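Local coordinates for putative uncharacterized protein (Chaetomium thermophilum, PDB 5T8V) that probably loads cohesin onto chromatin, the deposited chain being the C-terminal, HEAT-repeat part of the cohesin loader Scc2, at residues V980-K985 against L1038-S1042; E1068-R1073 against H1140-A1144; A1149-R1153 against L1180-E1184. All coordinates share one frame. Residue numbers count along the deposited sequence, not the author numbering.

Interaction 1: residues V980-K985 against L1038-S1042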
ATOM      1  N   VAL A 980     -29.352  51.115  23.826  1.00 37.20           N
ATOM      2  CA  VAL A 980     -30.392  51.489  22.870  1.00 37.53           C
ATOM      3  C   VAL A 980     -30.301  50.625  21.619  1.00 37.15           C
ATOM      4  O   VAL A 980     -31.317  50.142  21.102  1.00 37.48           O
ATOM      5  CB  VAL A 980     -30.288  52.988  22.529  1.00 38.04           C
ATOM      6  CG1 VAL A 980     -31.306  53.371  21.454  1.00 38.64           C
ATOM      7  CG2 VAL A 980     -30.495  53.830  23.778  1.00 38.73           C
ATOM      8  N   GLY A 981     -29.085  50.410  21.117  1.00 41.18           N
ATOM      9  CA  GLY A 981     -28.928  49.672  19.874  1.00 41.58           C
ATOM     10  C   GLY A 981     -29.352  48.224  20.004  1.00 41.11           C
ATOM     11  O   GLY A 981     -30.091  47.702  19.162  1.00 41.77           O
ATOM     12  N   MET A 982     -28.890  47.550  21.059  1.00 51.65           N
ATOM     13  CA  MET A 982     -29.292  46.165  21.272  1.00 51.37           C
ATOM     14  C   MET A 982     -30.797  46.059  21.479  1.00 51.38           C
ATOM     15  O   MET A 982     -31.450  45.165  20.924  1.00 51.95           O
ATOM     16  CB  MET A 982     -28.539  45.584  22.470  1.00 51.63           C
ATOM     17  CG  MET A 982     -27.028  45.513  22.286  1.00 52.72           C
ATOM     18  SD  MET A 982     -26.517  44.733  20.739  1.00 54.82           S
ATOM     19  CE  MET A 982     -27.586  43.308  20.694  1.00 54.60           C
ATOM     20  N   ALA A 983     -31.366  46.968  22.272  1.00 42.63           N
ATOM     21  CA  ALA A 983     -32.812  46.988  22.458  1.00 42.76           C
ATOM     22  C   ALA A 983     -33.524  47.072  21.116  1.00 44.40           C
ATOM     23  O   ALA A 983     -34.432  46.285  20.829  1.00 44.83           O
ATOM     24  CB  ALA A 983     -33.207  48.160  23.356  1.00 42.54           C
ATOM     25  N   GLY A 984     -33.113  48.019  20.271  1.00 40.38           N
ATOM     26  CA  GLY A 984     -33.687  48.110  18.941  1.00 42.15           C
ATOM     27  C   GLY A 984     -33.496  46.845  18.129  1.00 42.42           C
ATOM     28  O   GLY A 984     -34.336  46.508  17.291  1.00 44.14           O
ATOM     29  N   LYS A 985     -32.399  46.123  18.370  1.00 39.65           N
ATOM     30  CA  LYS A 985     -32.138  44.902  17.615  1.00 40.85           C
ATOM     31  C   LYS A 985     -33.114  43.797  17.997  1.00 42.48           C
ATOM     32  O   LYS A 985     -33.684  43.132  17.124  1.00 43.78           O
ATOM     33  CB  LYS A 985     -30.697  44.440  17.839  1.00 39.53           C
ATOM     34  CG  LYS A 985     -30.352  43.140  17.118  1.00 39.90           C
ATOM     35  CD  LYS A 985     -28.876  42.803  17.242  1.00 39.19           C
ATOM     36  CE  LYS A 985     -28.539  41.486  16.560  1.00 39.62           C
ATOM     37  NZ  LYS A 985     -27.136  41.459  16.054  1.00 39.89           N
ATOM     38  N   LEU A1038     -27.339  48.455  14.654  1.00 34.73           N
ATOM     39  CA  LEU A1038     -28.127  47.446  15.355  1.00 34.65           C
ATOM     40  C   LEU A1038     -29.618  47.737  15.244  1.00 35.95           C
ATOM     41  O   LEU A1038     -30.430  46.815  15.101  1.00 36.68           O
ATOM     42  CB  LEU A1038     -27.705  47.385  16.823  1.00 34.52           C
ATOM     43  CG  LEU A1038     -26.283  46.902  17.107  1.00 33.61           C
ATOM     44  CD1 LEU A1038     -25.788  47.460  18.431  1.00 33.64           C
ATOM     45  CD2 LEU A1038     -26.239  45.386  17.118  1.00 33.64           C
ATOM     46  N   VAL A1039     -30.000  49.011  15.314  1.00 36.48           N
ATOM     47  CA  VAL A1039     -31.410  49.369  15.200  1.00 37.99           C
ATOM     48  C   VAL A1039     -31.918  49.079  13.793  1.00 38.52           C
ATOM     49  O   VAL A1039     -32.967  48.451  13.609  1.00 39.68           O
ATOM     50  CB  VAL A1039     -31.621  50.844  15.581  1.00 38.59           C
ATOM     51  CG1 VAL A1039     -33.064  51.272  15.326  1.00 40.41           C
ATOM     52  CG2 VAL A1039     -31.249  51.072  17.039  1.00 38.33           C
ATOM     53  N   CYS A1040     -31.178  49.533  12.780  1.00 44.26           N
ATOM     54  CA  CYS A1040     -31.657  49.431  11.405  1.00 45.50           C
ATOM     55  C   CYS A1040     -31.753  47.982  10.950  1.00 45.55           C
ATOM     56  O   CYS A1040     -32.676  47.621  10.210  1.00 47.08           O
ATOM     57  CB  CYS A1040     -30.741  50.220  10.472  1.00 45.54           C
ATOM     58  SG  CYS A1040     -30.807  52.006  10.705  1.00 46.75           S
ATOM     59  N   GLN A1041     -30.813  47.131  11.375  1.00 41.11           N
ATOM     60  CA  GLN A1041     -30.812  45.757  10.881  1.00 40.86           C
ATOM     61  C   GLN A1041     -32.114  45.039  11.214  1.00 41.81           C
ATOM     62  O   GLN A1041     -32.517  44.122  10.490  1.00 42.76           O
ATOM     63  CB  GLN A1041     -29.613  44.990  11.443  1.00 39.75           C
ATOM     64  CG  GLN A1041     -29.800  44.434  12.844  1.00 39.38           C
ATOM     65  CD  GLN A1041     -28.601  43.640  13.307  1.00 38.26           C
ATOM     66  OE1 GLN A1041     -28.728  42.482  13.704  1.00 38.46           O
ATOM     67  NE2 GLN A1041     -27.425  44.256  13.256  1.00 37.45           N
ATOM     68  N   SER A1042     -32.788  45.441  12.294  1.00 39.36           N
ATOM     69  CA  SER A1042     -34.073  44.865  12.667  1.00 41.09           C
ATOM     70  C   SER A1042     -35.254  45.766  12.322  1.00 42.76           C
ATOM     71  O   SER A1042     -36.403  45.322  12.434  1.00 44.57           O
ATOM     72  CB  SER A1042     -34.098  44.551  14.166  1.00 41.17           C
ATOM     73  OG  SER A1042     -33.214  43.486  14.473  1.00 40.19           O
TER
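Helix segments 980-985 and 1038-1042 run almost parallel, 9° apart, and their axes approach to 7.3 Å, close for two helices. Two glycines make this possible: Gly-981 CA lies 5.1 Å from Leu-1038 CA, and Gly-984 CA 4.6 Å from Val-1039 CA. A beta carbon on Gly-981 would run into Leu-1038 CD1, and one on Gly-984 into Val-1039 CG2. Leu-1038 points toward the partner helix, its CB 3.4 Å from Gly-981 O and its CD1 3.6 Å from Met-982 SD. Lys-985 lies extended across the same leucine, CD to Leu-1038 CD2 3.7 Å, and its NZ gives a weak 3.0 Å hydrogen bond to Gln-1041 OE1. Ser-1042 OG donates to Lys-985 O at 2.7 Å, tying the serine side chain to the last backbone carbonyl of segment 980-985. Helix 1009-1016 packs against both segments through Met-1012, which touches Val-980 and Val-1039. Such tight, near-parallel packing is consistent with helices of successive HEAT repeats stacking in an alpha-solenoid.

Interaction 2: residues E1068-R1073 against H1140-A1144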
ATOM      1  N   GLU A1068     -16.575  52.031   9.394  1.00 53.94           N
ATOM      2  CA  GLU A1068     -17.201  51.458   8.209  1.00 51.74           C
ATOM      3  C   GLU A1068     -17.396  49.955   8.345  1.00 47.70           C
ATOM      4  O   GLU A1068     -18.255  49.387   7.659  1.00 46.15           O
ATOM      5  CB  GLU A1068     -16.384  51.781   6.949  1.00 53.45           C
ATOM      6  CG  GLU A1068     -15.090  51.010   6.777  1.00 53.76           C
ATOM      7  CD  GLU A1068     -14.269  51.518   5.600  1.00 54.80           C
ATOM      8  OE1 GLU A1068     -14.714  52.477   4.933  1.00 55.55           O
ATOM      9  OE2 GLU A1068     -13.181  50.963   5.340  1.00 54.69           O
ATOM     10  N   THR A1069     -16.627  49.303   9.223  1.00 52.72           N
ATOM     11  CA  THR A1069     -17.005  47.973   9.687  1.00 50.13           C
ATOM     12  C   THR A1069     -18.338  48.024  10.419  1.00 49.34           C
ATOM     13  O   THR A1069     -19.182  47.134  10.255  1.00 49.19           O
ATOM     14  CB  THR A1069     -15.920  47.396  10.601  1.00 48.90           C
ATOM     15  OG1 THR A1069     -14.679  47.312   9.889  1.00 49.16           O
ATOM     16  CG2 THR A1069     -16.307  46.009  11.107  1.00 47.78           C
ATOM     17  N   MET A1070     -18.549  49.067  11.229  1.00 44.18           N
ATOM     18  CA  MET A1070     -19.833  49.226  11.909  1.00 43.15           C
ATOM     19  C   MET A1070     -20.998  49.251  10.923  1.00 41.85           C
ATOM     20  O   MET A1070     -22.094  48.781  11.249  1.00 40.80           O
ATOM     21  CB  MET A1070     -19.824  50.502  12.749  1.00 44.64           C
ATOM     22  CG  MET A1070     -18.801  50.507  13.884  1.00 44.65           C
ATOM     23  SD  MET A1070     -19.129  49.272  15.157  1.00 43.07           S
ATOM     24  CE  MET A1070     -18.145  47.885  14.587  1.00 42.08           C
ATOM     25  N   VAL A1071     -20.787  49.790   9.723  1.00 39.04           N
ATOM     26  CA  VAL A1071     -21.843  49.825   8.715  1.00 38.25           C
ATOM     27  C   VAL A1071     -21.932  48.491   7.981  1.00 37.49           C
ATOM     28  O   VAL A1071     -23.026  47.950   7.764  1.00 37.17           O
ATOM     29  CB  VAL A1071     -21.597  50.990   7.737  1.00 39.27           C
ATOM     30  CG1 VAL A1071     -22.705  51.064   6.689  1.00 40.04           C
ATOM     31  CG2 VAL A1071     -21.481  52.311   8.490  1.00 39.72           C
ATOM     32  N   LEU A1072     -20.780  47.941   7.584  1.00 38.90           N
ATOM     33  CA  LEU A1072     -20.780  46.706   6.807  1.00 37.85           C
ATOM     34  C   LEU A1072     -21.409  45.559   7.586  1.00 37.22           C
ATOM     35  O   LEU A1072     -22.099  44.715   7.006  1.00 37.55           O
ATOM     36  CB  LEU A1072     -19.354  46.346   6.389  1.00 36.01           C
ATOM     37  CG  LEU A1072     -18.708  47.242   5.331  1.00 37.07           C
ATOM     38  CD1 LEU A1072     -17.243  46.877   5.156  1.00 37.10           C
ATOM     39  CD2 LEU A1072     -19.446  47.140   4.003  1.00 37.76           C
ATOM     40  N   ARG A1073     -21.179  45.502   8.898  1.00 37.11           N
ATOM     41  CA  ARG A1073     -21.762  44.426   9.694  1.00 36.68           C
ATOM     42  C   ARG A1073     -23.279  44.548   9.749  1.00 36.45           C
ATOM     43  O   ARG A1073     -23.995  43.543   9.644  1.00 36.79           O
ATOM     44  CB  ARG A1073     -21.159  44.429  11.097  1.00 37.19           C
ATOM     45  CG  ARG A1073     -19.717  43.946  11.131  1.00 38.38           C
ATOM     46  CD  ARG A1073     -19.100  44.066  12.513  1.00 40.32           C
ATOM     47  NE  ARG A1073     -17.783  43.433  12.570  1.00 42.13           N
ATOM     48  CZ  ARG A1073     -16.974  43.475  13.624  1.00 43.82           C
ATOM     49  NH1 ARG A1073     -17.333  44.125  14.724  1.00 44.53           N
ATOM     50  NH2 ARG A1073     -15.796  42.866  13.578  1.00 44.61           N
ATOM     51  N   HIS A1140     -11.132  42.535   6.667  1.00 50.58           N
ATOM     52  CA  HIS A1140     -12.107  43.588   6.400  1.00 48.92           C
ATOM     53  C   HIS A1140     -12.650  43.478   4.979  1.00 47.70           C
ATOM     54  O   HIS A1140     -13.872  43.441   4.757  1.00 46.80           O
ATOM     55  CB  HIS A1140     -11.454  44.950   6.633  1.00 49.68           C
ATOM     56  CG  HIS A1140     -12.428  46.076   6.755  1.00 49.94           C
ATOM     57  ND1 HIS A1140     -12.284  47.263   6.068  1.00 51.13           N
ATOM     58  CD2 HIS A1140     -13.561  46.198   7.485  1.00 49.67           C
ATOM     59  CE1 HIS A1140     -13.287  48.067   6.370  1.00 51.27           C
ATOM     60  NE2 HIS A1140     -14.076  47.445   7.227  1.00 50.38           N
ATOM     61  N   ALA A1141     -11.747  43.417   4.000  1.00 47.58           N
ATOM     62  CA  ALA A1141     -12.162  43.169   2.627  1.00 47.07           C
ATOM     63  C   ALA A1141     -13.036  41.926   2.540  1.00 45.66           C
ATOM     64  O   ALA A1141     -14.010  41.894   1.777  1.00 45.58           O
ATOM     65  CB  ALA A1141     -10.935  43.028   1.726  1.00 48.32           C
ATOM     66  N   PHE A1142     -12.712  40.890   3.324  1.00 42.96           N
ATOM     67  CA  PHE A1142     -13.542  39.691   3.307  1.00 42.19           C
ATOM     68  C   PHE A1142     -14.955  39.990   3.783  1.00 40.75           C
ATOM     69  O   PHE A1142     -15.913  39.370   3.309  1.00 40.04           O
ATOM     70  CB  PHE A1142     -12.951  38.576   4.162  1.00 43.01           C
ATOM     71  CG  PHE A1142     -13.875  37.403   4.310  1.00 43.59           C
ATOM     72  CD1 PHE A1142     -14.175  36.602   3.219  1.00 44.61           C
ATOM     73  CD2 PHE A1142     -14.470  37.117   5.526  1.00 43.29           C
ATOM     74  CE1 PHE A1142     -15.036  35.528   3.342  1.00 44.55           C
ATOM     75  CE2 PHE A1142     -15.332  36.042   5.656  1.00 43.76           C
ATOM     76  CZ  PHE A1142     -15.615  35.248   4.561  1.00 44.28           C
ATOM     77  N   LEU A1143     -15.105  40.909   4.739  1.00 37.83           N
ATOM     78  CA  LEU A1143     -16.437  41.335   5.150  1.00 37.29           C
ATOM     79  C   LEU A1143     -17.159  42.014   3.994  1.00 37.58           C
ATOM     80  O   LEU A1143     -18.331  41.721   3.716  1.00 37.66           O
ATOM     81  CB  LEU A1143     -16.336  42.273   6.355  1.00 37.65           C
ATOM     82  CG  LEU A1143     -17.651  42.816   6.919  1.00 38.14           C
ATOM     83  CD1 LEU A1143     -18.539  41.692   7.420  1.00 37.58           C
ATOM     84  CD2 LEU A1143     -17.378  43.813   8.034  1.00 38.46           C
ATOM     85  N   ALA A1144     -16.465  42.916   3.294  1.00 47.19           N
ATOM     86  CA  ALA A1144     -17.082  43.588   2.154  1.00 48.42           C
ATOM     87  C   ALA A1144     -17.577  42.579   1.120  1.00 49.24           C
ATOM     88  O   ALA A1144     -18.752  42.589   0.735  1.00 50.69           O
ATOM     89  CB  ALA A1144     -16.092  44.566   1.523  1.00 49.55           C
TER
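His-1140 opens the segment and reaches across to helix segment 1068-1073. Its NE2 lies 2.7 Å from Thr-1069 OG1, a hydroxyl hydrogen-bonded to Pro-1065 O in its own helix. Glu-1068 OE2 sits at the edge of the imidazole, 3.1 Å from His-1140 CE1, and Leu-1072 CD1 is 3.8 Å from His-1140 NE2. Ala-1141 points away, and Phe-1142 makes no contact with segment 1068-1073 but a cation-pi contact with Arg-1176. One turn after the histidine, Leu-1143 points at the partner and fills the gap: its CD2 is 3.6 Å from Leu-1072 CB, 3.9 Å from Thr-1069 CG2 and 3.9 Å from Arg-1073 CG. Ala-1144 closes the segment, its CB 4.5 Å from Leu-1072 CD1, while its side chain also meets Ile-1132 of helix 1115-1133. The axes of the two segments come no closer than 10.3 Å and cross at 34°, so the contact is made mostly by side chains. This is consistent with helices of neighbouring repeats lying side by side in an alpha-solenoid.

Interaction 3: residues A1149-R1153 against L1180-E1184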
ATOM      1  N   ALA A1149     -21.416  39.183  -1.899  1.00 38.14           N
ATOM      2  CA  ALA A1149     -21.872  37.841  -2.237  1.00 39.13           C
ATOM      3  C   ALA A1149     -23.359  37.693  -1.961  1.00 40.21           C
ATOM      4  O   ALA A1149     -24.093  37.117  -2.769  1.00 41.60           O
ATOM      5  CB  ALA A1149     -21.070  36.800  -1.456  1.00 39.09           C
ATOM      6  N   SER A1150     -23.826  38.220  -0.827  1.00 44.43           N
ATOM      7  CA  SER A1150     -25.254  38.201  -0.536  1.00 45.69           C
ATOM      8  C   SER A1150     -26.024  39.048  -1.542  1.00 46.91           C
ATOM      9  O   SER A1150     -27.017  38.594  -2.127  1.00 48.74           O
ATOM     10  CB  SER A1150     -25.499  38.699   0.891  1.00 45.08           C
ATOM     11  OG  SER A1150     -26.881  38.731   1.193  1.00 46.24           O
ATOM     12  N   ILE A1151     -25.573  40.288  -1.759  1.00 40.57           N
ATOM     13  CA  ILE A1151     -26.222  41.171  -2.726  1.00 42.79           C
ATOM     14  C   ILE A1151     -26.416  40.456  -4.055  1.00 45.09           C
ATOM     15  O   ILE A1151     -27.445  40.618  -4.722  1.00 47.05           O
ATOM     16  CB  ILE A1151     -25.402  42.466  -2.895  1.00 41.61           C
ATOM     17  CG1 ILE A1151     -25.493  43.315  -1.621  1.00 39.95           C
ATOM     18  CG2 ILE A1151     -25.879  43.264  -4.117  1.00 43.17           C
ATOM     19  CD1 ILE A1151     -24.586  44.529  -1.615  1.00 39.05           C
ATOM     20  N   ASN A1152     -25.433  39.651  -4.461  1.00 53.42           N
ATOM     21  CA  ASN A1152     -25.493  38.992  -5.759  1.00 55.25           C
ATOM     22  C   ASN A1152     -26.367  37.743  -5.716  1.00 55.51           C
ATOM     23  O   ASN A1152     -27.133  37.487  -6.652  1.00 55.98           O
ATOM     24  CB  ASN A1152     -24.078  38.643  -6.227  1.00 55.36           C
ATOM     25  CG  ASN A1152     -24.046  38.102  -7.640  1.00 56.05           C
ATOM     26  OD1 ASN A1152     -24.192  38.851  -8.607  1.00 56.63           O
ATOM     27  ND2 ASN A1152     -23.845  36.795  -7.770  1.00 55.42           N
ATOM     28  N   ARG A1153     -26.268  36.958  -4.639  1.00 50.03           N
ATOM     29  CA  ARG A1153     -27.105  35.769  -4.511  1.00 51.44           C
ATOM     30  C   ARG A1153     -28.583  36.126  -4.494  1.00 53.01           C
ATOM     31  O   ARG A1153     -29.413  35.347  -4.977  1.00 53.40           O
ATOM     32  CB  ARG A1153     -26.740  34.996  -3.241  1.00 51.00           C
ATOM     33  CG  ARG A1153     -25.387  34.302  -3.294  1.00 50.64           C
ATOM     34  CD  ARG A1153     -25.217  33.309  -2.154  1.00 51.14           C
ATOM     35  NE  ARG A1153     -25.602  33.866  -0.856  1.00 51.59           N
ATOM     36  CZ  ARG A1153     -24.804  34.585  -0.071  1.00 50.92           C
ATOM     37  NH1 ARG A1153     -23.560  34.858  -0.442  1.00 50.01           N
ATOM     38  NH2 ARG A1153     -25.253  35.039   1.092  1.00 51.07           N
ATOM     39  N   LEU A1180     -15.306  32.079  -1.768  1.00 58.58           N
ATOM     40  CA  LEU A1180     -16.612  32.710  -1.932  1.00 57.53           C
ATOM     41  C   LEU A1180     -16.733  33.369  -3.301  1.00 58.01           C
ATOM     42  O   LEU A1180     -17.710  33.147  -4.032  1.00 58.49           O
ATOM     43  CB  LEU A1180     -16.830  33.729  -0.812  1.00 55.42           C
ATOM     44  CG  LEU A1180     -18.194  34.417  -0.734  1.00 53.79           C
ATOM     45  CD1 LEU A1180     -19.311  33.409  -0.521  1.00 53.84           C
ATOM     46  CD2 LEU A1180     -18.186  35.451   0.383  1.00 52.35           C
ATOM     47  N   ALA A1181     -15.744  34.186  -3.671  1.00 51.56           N
ATOM     48  CA  ALA A1181     -15.780  34.847  -4.971  1.00 51.93           C
ATOM     49  C   ALA A1181     -15.836  33.830  -6.103  1.00 51.47           C
ATOM     50  O   ALA A1181     -16.488  34.065  -7.128  1.00 52.05           O
ATOM     51  CB  ALA A1181     -14.565  35.760  -5.130  1.00 52.61           C
ATOM     52  N   PHE A1182     -15.159  32.693  -5.939  1.00 49.40           N
ATOM     53  CA  PHE A1182     -15.205  31.651  -6.959  1.00 49.51           C
ATOM     54  C   PHE A1182     -16.594  31.031  -7.045  1.00 49.30           C
ATOM     55  O   PHE A1182     -17.054  30.675  -8.136  1.00 50.10           O
ATOM     56  CB  PHE A1182     -14.153  30.581  -6.664  1.00 49.55           C
ATOM     57  CG  PHE A1182     -14.254  29.372  -7.549  1.00 50.40           C
ATOM     58  CD1 PHE A1182     -13.838  29.425  -8.869  1.00 51.32           C
ATOM     59  CD2 PHE A1182     -14.761  28.179  -7.060  1.00 50.71           C
ATOM     60  CE1 PHE A1182     -13.930  28.313  -9.685  1.00 52.40           C
ATOM     61  CE2 PHE A1182     -14.854  27.064  -7.871  1.00 51.78           C
ATOM     62  CZ  PHE A1182     -14.438  27.132  -9.185  1.00 52.67           C
ATOM     63  N   LEU A1183     -17.274  30.886  -5.906  1.00 51.05           N
ATOM     64  CA  LEU A1183     -18.649  30.399  -5.928  1.00 50.68           C
ATOM     65  C   LEU A1183     -19.563  31.375  -6.655  1.00 50.75           C
ATOM     66  O   LEU A1183     -20.433  30.963  -7.433  1.00 51.82           O
ATOM     67  CB  LEU A1183     -19.148  30.164  -4.502  1.00 49.39           C
ATOM     68  CG  LEU A1183     -18.585  28.949  -3.766  1.00 49.12           C
ATOM     69  CD1 LEU A1183     -18.967  29.004  -2.294  1.00 48.87           C
ATOM     70  CD2 LEU A1183     -19.085  27.659  -4.399  1.00 50.11           C
ATOM     71  N   GLU A1184     -19.382  32.676  -6.418  1.00 53.89           N
ATOM     72  CA  GLU A1184     -20.242  33.660  -7.064  1.00 54.63           C
ATOM     73  C   GLU A1184     -19.954  33.756  -8.556  1.00 56.58           C
ATOM     74  O   GLU A1184     -20.873  33.954  -9.359  1.00 57.90           O
ATOM     75  CB  GLU A1184     -20.075  35.022  -6.394  1.00 53.88           C
ATOM     76  CG  GLU A1184     -20.452  35.024  -4.923  1.00 54.31           C
ATOM     77  CD  GLU A1184     -21.849  34.485  -4.682  1.00 55.96           C
ATOM     78  OE1 GLU A1184     -22.714  34.644  -5.573  1.00 56.81           O
ATOM     79  OE2 GLU A1184     -22.079  33.895  -3.605  1.00 55.92           O
TER
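Glu-1184 is the residue to look at first, because its carboxylate is buried between the two helices and has to find partners there. It points toward segment 1149-1153 and meets three of its residues. On one oxygen, Asn-1152 ND2 donates a hydrogen bond to Glu-1184 OE1, 3.3 Å long with an N-H...O angle of 157°. The other oxygen faces Arg-1153: Arg-1153 NH1 is 3.6 Å from Glu-1184 OE2, a long salt bridge, and Arg-1153 CG comes within 3.3 Å of Glu-1184 OE2, so the arginine's aliphatic stem lies along the acid too. The stronger claim on this guanidinium comes from elsewhere, since Arg-1153 NH2 forms a salt bridge with Glu-1083 of helix 1065-1086, and Arg-1153 NE, too, is hydrogen-bonded outside the two segments. Glu-1083 also accepts a hydrogen bond from Ser-1150 OG, which in addition pairs with Gln-1154 NE2.

Helices 1139-1154 and 1175-1191 run nearly parallel here, their segments crossing at 16° with axes 10.7 Å apart, as equivalent helices of neighbouring repeats probably do in a HEAT-type solenoid. Both belong to the Sister chromatid cohesion C-terminus family region. Phe-1166, from the intervening helix 1163-1169, touches Asn-1152, Ala-1181 and Glu-1184.

The apolar part of the interface is small. Ala-1149 points at the partner helix, its CB 3.7 Å from Leu-1180 CD2 and 3.8 Å from Glu-1184 OE2; its methyl leaves room for the carboxylate to fold in beside it. Leu-1180 CD1 reaches to 4.5 Å from Arg-1153 NH1.

How the interactions relate
From the N terminus, interaction 1 comes first, bringing helix 1026-1042 back against helix 969-986 with helix 1009-1016 lying between them in sequence. The chain then passes through helix 1050-1062 into helix 1065-1086; after helix 1115-1133, helix 1139-1154 packs on helix 1065-1086 and closes the next loop, interaction 2. That same helix 1139-1154 opens interaction 3 nearer its C-terminal end, meeting helix 1175-1191 after a short excursion through helix 1163-1169. The three loops follow in series, neither nested nor crossed. Met-1070 of helix 1065-1086 touches helix 1026-1042, joining the helices of interactions 1 and 2. The centres of interactions 1 and 2 lie about 18 Å apart. The centres of interactions 2 and 3 lie about 15 Å apart.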